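Local coordinates for protein E (PDB 3ZH5), which acts as a multifunctional surface adhesin that binds host epithelial cells and the host proteins vitronectin, laminin and plasminogen, at residues N24-D28 against F44-N49. Coordinates in Å, arbitrary orientation, origin at the centre of the assembly. Residues are numbered along the deposited sequence.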
loop_
_atom_site.group_PDB
_atom_site.type_symbol
_atom_site.label_atom_id
_atom_site.label_comp_id
_atom_site.label_asym_id
_atom_site.label_seq_id
_atom_site.Cartn_x
_atom_site.Cartn_y
_atom_site.Cartn_z
ATOM N N ASN A 24 1.262 -6.762 -8.544
ATOM C CA ASN A 24 2.063 -6.813 -7.307
ATOM C C ASN A 24 1.744 -5.731 -6.306
ATOM O O ASN A 24 2.499 -5.550 -5.369
ATOM C CB ASN A 24 3.548 -6.766 -7.651
ATOM C CG ASN A 24 3.950 -7.974 -8.464
ATOM O OD1 ASN A 24 3.619 -9.093 -8.064
ATOM N ND2 ASN A 24 4.583 -7.770 -9.634
ATOM N N TYR A 25 0.666 -4.999 -6.532
ATOM C CA TYR A 25 0.279 -3.937 -5.605
ATOM C C TYR A 25 -0.985 -4.422 -4.917
ATOM O O TYR A 25 -1.920 -4.855 -5.600
ATOM C CB TYR A 25 -0.007 -2.649 -6.387
ATOM C CG TYR A 25 -0.037 -1.394 -5.540
ATOM C CD1 TYR A 25 -1.049 -1.192 -4.641
ATOM C CD2 TYR A 25 0.937 -0.404 -5.671
ATOM C CE1 TYR A 25 -1.092 -0.044 -3.846
ATOM C CE2 TYR A 25 0.905 0.747 -4.904
ATOM C CZ TYR A 25 -0.114 0.926 -3.991
ATOM O OH TYR A 25 -0.164 2.057 -3.201
ATOM N N TYR A 26 -1.013 -4.377 -3.591
ATOM C CA TYR A 26 -2.141 -4.925 -2.824
ATOM C C TYR A 26 -2.616 -3.985 -1.704
ATOM O O TYR A 26 -1.873 -3.125 -1.226
ATOM C CB TYR A 26 -1.726 -6.225 -2.120
ATOM C CG TYR A 26 -1.186 -7.308 -3.004
ATOM C CD1 TYR A 26 0.151 -7.312 -3.406
ATOM C CD2 TYR A 26 -2.008 -8.348 -3.437
ATOM C CE1 TYR A 26 0.661 -8.336 -4.248
ATOM C CE2 TYR A 26 -1.504 -9.363 -4.265
ATOM C CZ TYR A 26 -0.174 -9.359 -4.638
ATOM O OH TYR A 26 0.307 -10.377 -5.479
ATOM N N ILE A 27 -3.859 -4.157 -1.293
ATOM C CA ILE A 27 -4.348 -3.577 -0.024
ATOM C C ILE A 27 -4.247 -4.669 1.021
ATOM O O ILE A 27 -4.630 -5.799 0.756
ATOM C CB ILE A 27 -5.826 -3.214 -0.109
ATOM C CG1 ILE A 27 -6.032 -2.083 -1.108
ATOM C CG2 ILE A 27 -6.409 -2.869 1.292
ATOM C CD1 ILE A 27 -7.431 -1.990 -1.559
ATOM N N ASP A 28 -3.695 -4.368 2.190
ATOM C CA ASP A 28 -3.645 -5.364 3.233
ATOM C C ASP A 28 -4.944 -5.174 3.982
ATOM O O ASP A 28 -5.147 -4.173 4.709
ATOM C CB ASP A 28 -2.380 -5.217 4.078
ATOM C CG ASP A 28 -2.410 -6.037 5.375
ATOM O OD1 ASP A 28 -3.378 -6.800 5.618
ATOM O OD2 ASP A 28 -1.410 -5.947 6.139
ATOM N N PHE A 44 -5.365 2.541 5.810
ATOM C CA PHE A 44 -4.947 1.204 5.359
ATOM C C PHE A 44 -3.509 1.133 4.926
ATOM O O PHE A 44 -2.952 2.148 4.538
ATOM C CB PHE A 44 -5.839 0.716 4.212
ATOM C CG PHE A 44 -5.671 1.464 2.919
ATOM C CD1 PHE A 44 -6.393 2.608 2.657
ATOM C CD2 PHE A 44 -4.858 0.963 1.924
ATOM C CE1 PHE A 44 -6.263 3.265 1.437
ATOM C CE2 PHE A 44 -4.722 1.627 0.708
ATOM C CZ PHE A 44 -5.430 2.782 0.483
ATOM N N ASP A 45 -2.897 -0.055 4.967
ATOM C CA ASP A 45 -1.594 -0.263 4.315
ATOM C C ASP A 45 -1.716 -0.729 2.868
ATOM O O ASP A 45 -2.443 -1.645 2.559
ATOM C CB ASP A 45 -0.735 -1.277 5.052
ATOM C CG ASP A 45 -0.291 -0.800 6.422
ATOM O OD1 ASP A 45 -0.372 0.427 6.712
ATOM O OD2 ASP A 45 0.182 -1.657 7.199
ATOM N N ALA A 46 -0.980 -0.088 1.974
ATOM C CA ALA A 46 -0.765 -0.654 0.644
ATOM C C ALA A 46 0.522 -1.458 0.767
ATOM O O ALA A 46 1.436 -1.040 1.477
ATOM C CB ALA A 46 -0.628 0.443 -0.377
ATOM N N VAL A 47 0.621 -2.599 0.063
ATOM C CA VAL A 47 1.813 -3.443 0.159
ATOM C C VAL A 47 2.239 -3.796 -1.253
ATOM O O VAL A 47 1.425 -4.288 -2.000
ATOM C CB VAL A 47 1.540 -4.728 0.932
ATOM C CG1 VAL A 47 2.671 -5.684 0.795
ATOM C CG2 VAL A 47 1.334 -4.384 2.426
ATOM N N VAL A 48 3.485 -3.509 -1.604
ATOM C CA VAL A 48 3.999 -3.791 -2.957
ATOM C C VAL A 48 5.084 -4.825 -2.908
ATOM O O VAL A 48 6.088 -4.613 -2.247
ATOM C CB VAL A 48 4.611 -2.540 -3.612
ATOM C CG1 VAL A 48 5.071 -2.848 -5.002
ATOM C CG2 VAL A 48 3.605 -1.400 -3.628
ATOM N N ASN A 49 4.906 -5.942 -3.620
ATOM C CA ASN A 49 5.994 -6.889 -3.779
ATOM C C ASN A 49 6.855 -6.437 -4.959
ATOM O O ASN A 49 6.345 -6.211 -6.061
ATOM C CB ASN A 49 5.455 -8.304 -3.973
ATOM C CG ASN A 49 4.809 -8.841 -2.740
ATOM O OD1 ASN A 49 5.113 -8.399 -1.632
ATOM N ND2 ASN A 49 3.921 -9.818 -2.903
HETATM O O HOH W 1 2.891 -10.256 -5.740
#
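Four main-chain hydrogen bonds define the pairing. Tyr26 and Val47 form a reciprocal pair, Tyr26 N to Val47 O and Val47 N to Tyr26 O, both 2.9 Å, as expected of an antiparallel hydrogen-bonded site. Asn49 N donates to Asn24 O at 3.0 Å, and Asp28 N reaches Asp45 O at 3.0 Å with a nearly linear N-H...O angle of 176°. Cα-H...O contacts of 3.3 Å, from Val48 CA to Asn24 O and from Ala46 CA to Tyr26 O, supplement them. The axes of segments 25-28 and 44-49 approach to 4.6 Å, with 147° between their N-to-C directions.

At one end a water lies 2.7 Å from Asn24 OD1, 2.6 Å from Tyr26 OH and 3.0 Å from Asn49 ND2, tying three polar groups together; Arg18 also bonds the Tyr26 hydroxyl, and Trp92 N bonds Asn49 OD1. Asp28 and Asp45, on the same face as Tyr26 and Val47, both form salt bridges with Arg68, which partly offsets the repulsion between the two carboxylates.

The other face is largely apolar: Tyr25 CD2 meets Val48 CG2 and Tyr25 CE1 meets Ala46 CB, each at 3.5 Å, while Ile27 CG2 approaches Phe44 CD2 at 4.2 Å. Helix 115-128 packs here, Ile123 touching both Ile27 and Phe44. Here the hairpin of strands 25-34 and 41-50 thus has one largely apolar face, against the helix, and one mixed face, where the Tyr26 ring and Val47 lie beside two acids sharing Arg68.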